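Local coordinates for protein branched-chain phosphotransacylase (Enterococcus faecalis, PDB 1YCO) that probably transfers acyl groups, including branched-chain ones, between coenzyme A and phosphate, at residues Q11-E24 against T253-L266. Residues are numbered along the deposited sequence; the frame is centred on the assembly and turned at random.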
ATOM      1  N   GLN A  11      14.717   1.512 -29.320  1.00 53.25           N
ATOM      2  CA  GLN A  11      14.158   0.191 -29.063  1.00 54.16           C
ATOM      3  C   GLN A  11      12.728   0.072 -29.592  1.00 54.46           C
ATOM      4  O   GLN A  11      11.958   1.032 -29.540  1.00 55.28           O
ATOM      5  CB  GLN A  11      14.165  -0.068 -27.559  1.00 54.42           C
ATOM      6  CG  GLN A  11      15.475   0.308 -26.888  1.00 53.65           C
ATOM      7  CD  GLN A  11      16.610  -0.645 -27.230  1.00 56.49           C
ATOM      8  OE1 GLN A  11      17.747  -0.452 -26.800  1.00 57.76           O
ATOM      9  NE2 GLN A  11      16.305  -1.679 -28.002  1.00 56.98           N
ATOM     10  N   PRO A  12      12.345  -1.117 -30.092  1.00 55.07           N
ATOM     11  CA  PRO A  12      10.981  -1.268 -30.615  1.00 55.40           C
ATOM     12  C   PRO A  12       9.913  -0.916 -29.577  1.00 54.77           C
ATOM     13  O   PRO A  12       8.791  -0.537 -29.926  1.00 54.61           O
ATOM     14  CB  PRO A  12      10.940  -2.732 -31.060  1.00 55.59           C
ATOM     15  CG  PRO A  12      11.868  -3.403 -30.102  1.00 54.74           C
ATOM     16  CD  PRO A  12      13.029  -2.422 -30.013  1.00 55.27           C
ATOM     17  N   GLU A  13      10.278  -1.028 -28.302  1.00 54.48           N
ATOM     18  CA  GLU A  13       9.365  -0.696 -27.209  1.00 54.31           C
ATOM     19  C   GLU A  13       9.221   0.835 -27.143  1.00 53.18           C
ATOM     20  O   GLU A  13       8.115   1.359 -26.987  1.00 53.39           O
ATOM     21  CB  GLU A  13       9.910  -1.213 -25.878  1.00 56.53           C
ATOM     22  CG  GLU A  13      10.367  -2.671 -25.891  1.00 59.26           C
ATOM     23  CD  GLU A  13      11.823  -2.832 -26.293  1.00 61.43           C
ATOM     24  OE1 GLU A  13      12.664  -2.049 -25.795  1.00 61.37           O
ATOM     25  OE2 GLU A  13      12.127  -3.754 -27.089  1.00 62.81           O
ATOM     26  N   ILE A  14      10.342   1.545 -27.264  1.00 49.74           N
ATOM     27  CA  ILE A  14      10.314   2.997 -27.234  1.00 47.84           C
ATOM     28  C   ILE A  14       9.653   3.508 -28.513  1.00 48.35           C
ATOM     29  O   ILE A  14       8.913   4.491 -28.493  1.00 48.41           O
ATOM     30  CB  ILE A  14      11.753   3.594 -27.091  1.00 46.06           C
ATOM     31  CG1 ILE A  14      12.363   3.190 -25.747  1.00 47.98           C
ATOM     32  CG2 ILE A  14      11.718   5.107 -27.214  1.00 43.68           C
ATOM     33  CD1 ILE A  14      11.562   3.642 -24.511  1.00 45.46           C
ATOM     34  N   LEU A  15       9.898   2.823 -29.625  1.00 48.55           N
ATOM     35  CA  LEU A  15       9.316   3.220 -30.909  1.00 50.25           C
ATOM     36  C   LEU A  15       7.788   3.253 -30.841  1.00 50.89           C
ATOM     37  O   LEU A  15       7.150   4.160 -31.379  1.00 50.89           O
ATOM     38  CB  LEU A  15       9.752   2.250 -32.005  1.00 51.47           C
ATOM     39  CG  LEU A  15       9.484   2.732 -33.427  1.00 53.08           C
ATOM     40  CD1 LEU A  15      10.350   3.944 -33.735  1.00 53.81           C
ATOM     41  CD2 LEU A  15       9.791   1.609 -34.397  1.00 55.42           C
ATOM     42  N   GLN A  16       7.212   2.255 -30.181  1.00 51.16           N
ATOM     43  CA  GLN A  16       5.764   2.172 -30.034  1.00 52.40           C
ATOM     44  C   GLN A  16       5.240   3.401 -29.270  1.00 50.47           C
ATOM     45  O   GLN A  16       4.144   3.894 -29.549  1.00 50.20           O
ATOM     46  CB  GLN A  16       5.396   0.883 -29.289  1.00 55.16           C
ATOM     47  CG  GLN A  16       4.171   0.159 -29.833  1.00 59.86           C
ATOM     48  CD  GLN A  16       3.679  -0.946 -28.901  1.00 62.29           C
ATOM     49  OE1 GLN A  16       4.458  -1.798 -28.463  1.00 62.22           O
ATOM     50  NE2 GLN A  16       2.378  -0.936 -28.595  1.00 61.68           N
ATOM     51  N   LEU A  17       6.037   3.890 -28.317  1.00 49.37           N
ATOM     52  CA  LEU A  17       5.685   5.070 -27.501  1.00 48.13           C
ATOM     53  C   LEU A  17       5.703   6.347 -28.329  1.00 46.58           C
ATOM     54  O   LEU A  17       4.759   7.143 -28.300  1.00 45.97           O
ATOM     55  CB  LEU A  17       6.676   5.242 -26.338  1.00 47.05           C
ATOM     56  CG  LEU A  17       6.534   6.510 -25.483  1.00 45.94           C
ATOM     57  CD1 LEU A  17       5.133   6.568 -24.883  1.00 44.53           C
ATOM     58  CD2 LEU A  17       7.588   6.519 -24.368  1.00 44.19           C
ATOM     59  N   VAL A  18       6.801   6.536 -29.050  1.00 46.04           N
ATOM     60  CA  VAL A  18       6.966   7.705 -29.896  1.00 46.25           C
ATOM     61  C   VAL A  18       5.810   7.788 -30.891  1.00 45.81           C
ATOM     62  O   VAL A  18       5.129   8.816 -30.990  1.00 43.07           O
ATOM     63  CB  VAL A  18       8.311   7.649 -30.642  1.00 45.39           C
ATOM     64  CG1 VAL A  18       8.440   8.840 -31.577  1.00 45.28           C
ATOM     65  CG2 VAL A  18       9.452   7.640 -29.633  1.00 42.99           C
ATOM     66  N   LYS A  19       5.576   6.699 -31.615  1.00 46.75           N
ATOM     67  CA  LYS A  19       4.490   6.679 -32.587  1.00 50.70           C
ATOM     68  C   LYS A  19       3.177   7.116 -31.933  1.00 51.38           C
ATOM     69  O   LYS A  19       2.483   8.015 -32.431  1.00 51.43           O
ATOM     70  CB  LYS A  19       4.338   5.280 -33.200  1.00 51.35           C
ATOM     71  CG  LYS A  19       5.490   4.901 -34.112  1.00 54.49           C
ATOM     72  CD  LYS A  19       5.232   3.609 -34.865  1.00 55.56           C
ATOM     73  CE  LYS A  19       6.402   3.287 -35.808  1.00 58.35           C
ATOM     74  NZ  LYS A  19       6.246   1.978 -36.531  1.00 58.53           N
ATOM     75  N   LYS A  20       2.847   6.486 -30.809  1.00 50.67           N
ATOM     76  CA  LYS A  20       1.628   6.817 -30.088  1.00 51.69           C
ATOM     77  C   LYS A  20       1.600   8.298 -29.720  1.00 51.74           C
ATOM     78  O   LYS A  20       0.615   8.989 -29.972  1.00 52.18           O
ATOM     79  CB  LYS A  20       1.520   5.972 -28.814  1.00 53.20           C
ATOM     80  CG  LYS A  20       0.248   6.215 -28.019  1.00 54.57           C
ATOM     81  CD  LYS A  20       0.199   5.325 -26.785  1.00 55.94           C
ATOM     82  CE  LYS A  20      -1.070   5.564 -25.975  1.00 57.67           C
ATOM     83  NZ  LYS A  20      -2.318   5.320 -26.767  1.00 58.12           N
ATOM     84  N   ALA A  21       2.695   8.779 -29.135  1.00 51.78           N
ATOM     85  CA  ALA A  21       2.800  10.172 -28.721  1.00 51.43           C
ATOM     86  C   ALA A  21       2.649  11.149 -29.875  1.00 50.88           C
ATOM     87  O   ALA A  21       1.856  12.086 -29.795  1.00 50.00           O
ATOM     88  CB  ALA A  21       4.128  10.408 -28.016  1.00 52.46           C
ATOM     89  N   LEU A  22       3.417  10.943 -30.942  1.00 51.50           N
ATOM     90  CA  LEU A  22       3.343  11.836 -32.095  1.00 52.40           C
ATOM     91  C   LEU A  22       1.946  11.810 -32.712  1.00 52.60           C
ATOM     92  O   LEU A  22       1.483  12.818 -33.242  1.00 52.26           O
ATOM     93  CB  LEU A  22       4.399  11.457 -33.146  1.00 51.91           C
ATOM     94  CG  LEU A  22       5.860  11.818 -32.824  1.00 52.48           C
ATOM     95  CD1 LEU A  22       6.766  11.305 -33.915  1.00 51.06           C
ATOM     96  CD2 LEU A  22       6.010  13.332 -32.674  1.00 52.96           C
ATOM     97  N   LYS A  23       1.273  10.667 -32.616  1.00 53.16           N
ATOM     98  CA  LYS A  23      -0.069  10.527 -33.167  1.00 54.81           C
ATOM     99  C   LYS A  23      -1.117  11.314 -32.376  1.00 56.19           C
ATOM    100  O   LYS A  23      -1.911  12.059 -32.955  1.00 55.52           O
ATOM    101  CB  LYS A  23      -0.470   9.052 -33.211  1.00 55.61           C
ATOM    102  CG  LYS A  23      -1.692   8.771 -34.069  1.00 57.93           C
ATOM    103  CD  LYS A  23      -2.137   7.316 -33.954  1.00 60.84           C
ATOM    104  CE  LYS A  23      -3.147   7.118 -32.819  1.00 62.06           C
ATOM    105  NZ  LYS A  23      -2.705   7.688 -31.507  1.00 63.17           N
ATOM    106  N   GLU A  24      -1.113  11.140 -31.054  1.00 57.59           N
ATOM    107  CA  GLU A  24      -2.063  11.813 -30.162  1.00 59.08           C
ATOM    108  C   GLU A  24      -1.662  13.236 -29.795  1.00 59.05           C
ATOM    109  O   GLU A  24      -2.461  13.990 -29.234  1.00 58.88           O
ATOM    110  CB  GLU A  24      -2.245  11.002 -28.872  1.00 60.57           C
ATOM    111  CG  GLU A  24      -2.907   9.637 -29.076  1.00 63.99           C
ATOM    112  CD  GLU A  24      -3.147   8.883 -27.767  1.00 65.97           C
ATOM    113  OE1 GLU A  24      -3.753   9.462 -26.833  1.00 65.71           O
ATOM    114  OE2 GLU A  24      -2.740   7.698 -27.684  1.00 66.72           O
ATOM    115  N   THR A 253      11.394   4.854 -17.379  1.00 50.51           N
ATOM    116  CA  THR A 253      10.711   3.795 -18.102  1.00 52.05           C
ATOM    117  C   THR A 253      11.435   2.461 -17.912  1.00 52.73           C
ATOM    118  O   THR A 253      12.661   2.417 -17.798  1.00 53.25           O
ATOM    119  CB  THR A 253      10.630   4.152 -19.615  1.00 53.43           C
ATOM    120  OG1 THR A 253       9.395   4.824 -19.878  1.00 53.61           O
ATOM    121  CG2 THR A 253      10.741   2.916 -20.493  1.00 55.01           C
ATOM    122  N   SER A 254      10.662   1.382 -17.872  1.00 53.59           N
ATOM    123  CA  SER A 254      11.203   0.037 -17.721  1.00 53.87           C
ATOM    124  C   SER A 254      10.659  -0.779 -18.877  1.00 53.31           C
ATOM    125  O   SER A 254       9.473  -0.696 -19.189  1.00 53.38           O
ATOM    126  CB  SER A 254      10.751  -0.586 -16.402  1.00 55.59           C
ATOM    127  OG  SER A 254      11.205  -1.926 -16.289  1.00 59.33           O
ATOM    128  N   ARG A 255      11.522  -1.562 -19.511  1.00 53.72           N
ATOM    129  CA  ARG A 255      11.117  -2.383 -20.647  1.00 53.95           C
ATOM    130  C   ARG A 255       9.787  -3.092 -20.388  1.00 53.97           C
ATOM    131  O   ARG A 255       8.917  -3.141 -21.261  1.00 53.94           O
ATOM    132  CB  ARG A 255      12.215  -3.402 -20.964  1.00 54.25           C
ATOM    133  CG  ARG A 255      12.034  -4.132 -22.286  1.00 57.19           C
ATOM    134  CD  ARG A 255      13.341  -4.765 -22.737  1.00 59.45           C
ATOM    135  NE  ARG A 255      13.454  -4.751 -24.194  1.00 62.11           N
ATOM    136  CZ  ARG A 255      14.602  -4.794 -24.869  1.00 62.49           C
ATOM    137  NH1 ARG A 255      15.763  -4.859 -24.223  1.00 60.52           N
ATOM    138  NH2 ARG A 255      14.580  -4.750 -26.196  1.00 62.59           N
ATOM    139  N   SER A 256       9.631  -3.627 -19.179  1.00 52.66           N
ATOM    140  CA  SER A 256       8.407  -4.328 -18.803  1.00 52.29           C
ATOM    141  C   SER A 256       7.170  -3.432 -18.803  1.00 52.58           C
ATOM    142  O   SER A 256       6.037  -3.924 -18.844  1.00 51.58           O
ATOM    143  CB  SER A 256       8.568  -4.967 -17.418  1.00 52.11           C
ATOM    144  OG  SER A 256       8.920  -4.001 -16.442  1.00 51.74           O
ATOM    145  N   ASP A 257       7.377  -2.119 -18.755  1.00 51.98           N
ATOM    146  CA  ASP A 257       6.246  -1.191 -18.749  1.00 53.04           C
ATOM    147  C   ASP A 257       5.496  -1.148 -20.074  1.00 53.57           C
ATOM    148  O   ASP A 257       6.089  -1.023 -21.144  1.00 54.28           O
ATOM    149  CB  ASP A 257       6.692   0.228 -18.386  1.00 52.95           C
ATOM    150  CG  ASP A 257       7.200   0.330 -16.971  1.00 55.27           C
ATOM    151  OD1 ASP A 257       6.526  -0.193 -16.054  1.00 57.36           O
ATOM    152  OD2 ASP A 257       8.267   0.944 -16.769  1.00 54.61           O
ATOM    153  N   SER A 258       4.177  -1.244 -19.982  1.00 53.24           N
ATOM    154  CA  SER A 258       3.319  -1.208 -21.148  1.00 53.87           C
ATOM    155  C   SER A 258       3.431   0.149 -21.827  1.00 52.82           C
ATOM    156  O   SER A 258       3.907   1.117 -21.236  1.00 53.16           O
ATOM    157  CB  SER A 258       1.869  -1.441 -20.732  1.00 55.54           C
ATOM    158  OG  SER A 258       1.478  -0.472 -19.773  1.00 59.41           O
ATOM    159  N   THR A 259       2.980   0.211 -23.072  1.00 51.46           N
ATOM    160  CA  THR A 259       3.023   1.444 -23.828  1.00 50.32           C
ATOM    161  C   THR A 259       2.152   2.534 -23.215  1.00 50.36           C
ATOM    162  O   THR A 259       2.527   3.717 -23.205  1.00 49.96           O
ATOM    163  CB  THR A 259       2.567   1.212 -25.258  1.00 49.46           C
ATOM    164  OG1 THR A 259       3.296   0.110 -25.808  1.00 48.82           O
ATOM    165  CG2 THR A 259       2.817   2.464 -26.097  1.00 50.75           C
ATOM    166  N   GLU A 260       0.985   2.139 -22.716  1.00 49.79           N
ATOM    167  CA  GLU A 260       0.056   3.085 -22.089  1.00 49.92           C
ATOM    168  C   GLU A 260       0.648   3.621 -20.798  1.00 47.45           C
ATOM    169  O   GLU A 260       0.405   4.766 -20.415  1.00 46.97           O
ATOM    170  CB  GLU A 260      -1.291   2.416 -21.785  1.00 52.37           C
ATOM    171  CG  GLU A 260      -2.172   2.209 -23.004  1.00 57.48           C
ATOM    172  CD  GLU A 260      -2.729   3.512 -23.561  1.00 60.32           C
ATOM    173  OE1 GLU A 260      -3.284   3.490 -24.684  1.00 63.16           O
ATOM    174  OE2 GLU A 260      -2.625   4.555 -22.875  1.00 61.40           O
ATOM    175  N   SER A 261       1.431   2.781 -20.133  1.00 46.37           N
ATOM    176  CA  SER A 261       2.059   3.164 -18.882  1.00 45.91           C
ATOM    177  C   SER A 261       3.102   4.252 -19.132  1.00 44.23           C
ATOM    178  O   SER A 261       3.112   5.281 -18.454  1.00 44.25           O
ATOM    179  CB  SER A 261       2.701   1.939 -18.225  1.00 46.83           C
ATOM    180  OG  SER A 261       3.425   2.300 -17.067  1.00 49.73           O
ATOM    181  N   LYS A 262       3.981   4.034 -20.103  1.00 42.56           N
ATOM    182  CA  LYS A 262       5.001   5.034 -20.406  1.00 42.42           C
ATOM    183  C   LYS A 262       4.321   6.316 -20.871  1.00 41.14           C
ATOM    184  O   LYS A 262       4.721   7.415 -20.485  1.00 42.47           O
ATOM    185  CB  LYS A 262       5.945   4.526 -21.498  1.00 42.28           C
ATOM    186  CG  LYS A 262       6.770   3.327 -21.086  1.00 46.45           C
ATOM    187  CD  LYS A 262       7.398   2.626 -22.287  1.00 49.19           C
ATOM    188  CE  LYS A 262       8.176   1.391 -21.838  1.00 50.85           C
ATOM    189  NZ  LYS A 262       8.438   0.425 -22.940  1.00 54.07           N
ATOM    190  N   PHE A 263       3.277   6.163 -21.679  1.00 39.53           N
ATOM    191  CA  PHE A 263       2.545   7.303 -22.213  1.00 40.91           C
ATOM    192  C   PHE A 263       1.958   8.198 -21.109  1.00 40.41           C
ATOM    193  O   PHE A 263       2.001   9.429 -21.206  1.00 38.74           O
ATOM    194  CB  PHE A 263       1.430   6.824 -23.152  1.00 43.20           C
ATOM    195  CG  PHE A 263       0.780   7.929 -23.929  1.00 46.61           C
ATOM    196  CD1 PHE A 263       1.508   8.665 -24.858  1.00 47.75           C
ATOM    197  CD2 PHE A 263      -0.558   8.258 -23.710  1.00 48.98           C
ATOM    198  CE1 PHE A 263       0.919   9.722 -25.558  1.00 49.91           C
ATOM    199  CE2 PHE A 263      -1.160   9.310 -24.403  1.00 49.96           C
ATOM    200  CZ  PHE A 263      -0.423  10.045 -25.328  1.00 50.00           C
ATOM    201  N   HIS A 264       1.427   7.578 -20.060  1.00 37.83           N
ATOM    202  CA  HIS A 264       0.847   8.331 -18.961  1.00 39.42           C
ATOM    203  C   HIS A 264       1.889   9.205 -18.256  1.00 37.32           C
ATOM    204  O   HIS A 264       1.608  10.353 -17.916  1.00 35.98           O
ATOM    205  CB  HIS A 264       0.180   7.394 -17.941  1.00 41.09           C
ATOM    206  CG  HIS A 264      -1.015   6.664 -18.474  1.00 47.37           C
ATOM    207  ND1 HIS A 264      -1.881   7.222 -19.391  1.00 51.14           N
ATOM    208  CD2 HIS A 264      -1.520   5.442 -18.174  1.00 47.44           C
ATOM    209  CE1 HIS A 264      -2.868   6.376 -19.633  1.00 49.14           C
ATOM    210  NE2 HIS A 264      -2.673   5.292 -18.908  1.00 48.54           N
ATOM    211  N   SER A 265       3.084   8.653 -18.038  1.00 34.66           N
ATOM    212  CA  SER A 265       4.158   9.397 -17.389  1.00 34.35           C
ATOM    213  C   SER A 265       4.610  10.522 -18.312  1.00 35.17           C
ATOM    214  O   SER A 265       4.800  11.672 -17.890  1.00 33.70           O
ATOM    215  CB  SER A 265       5.340   8.484 -17.060  1.00 32.46           C
ATOM    216  OG  SER A 265       4.979   7.553 -16.046  1.00 33.39           O
ATOM    217  N   LEU A 266       4.770  10.188 -19.587  1.00 35.42           N
ATOM    218  CA  LEU A 266       5.170  11.181 -20.571  1.00 37.47           C
ATOM    219  C   LEU A 266       4.129  12.303 -20.610  1.00 36.99           C
ATOM    220  O   LEU A 266       4.465  13.490 -20.703  1.00 36.91           O
ATOM    221  CB  LEU A 266       5.309  10.530 -21.948  1.00 38.14           C
ATOM    222  CG  LEU A 266       5.521  11.476 -23.127  1.00 42.07           C
ATOM    223  CD1 LEU A 266       6.611  12.494 -22.819  1.00 39.81           C
ATOM    224  CD2 LEU A 266       5.879  10.641 -24.349  1.00 42.12           C
TER
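K20 leaves its helix with CG anti to the backbone N (chi1 -178°) and runs straight to CE, which lies over one face of the F263 ring, 3.9 Å from the ring centroid; the turn at chi4 (58°) then directs NZ. K20 NZ lies above the same face in a cation-pi contact and is gripped by two carboxylates. E260 OE1, reached from above the carboxylate plane, is 2.9 Å from K20 NZ. E24 OE2, 2.6 Å from K20 NZ, is met nearly along its C-O bond. The F263 ring is a knob among L17, K20, A21 and E24, F263 CE1 lying 3.7 Å from A21 CA. In return, L17 fits between T259, K262, F263 and L266, its CD1 at the edge of the ring and 4.2 Å from L266 CD2. This knobs-into-holes packing joins helix 12-24, which follows strand 2-7, the middle strand of the five-stranded parallel sheet, to helix 259-274, which follows strand 250-252, outermost in that sheet within this chain; the axes of 12-24 and of the 259-266 turns cross at -55°. A21 also touches F31 of strand 29-35. Nearer the start of helix 12-24, the chi2 bend of E13 turns its carboxylate to R255, whose NH2 donates to E13 OE2 at 2.8 Å in a salt bridge, coming from above the carboxylate plane. Both residues also pack on I77.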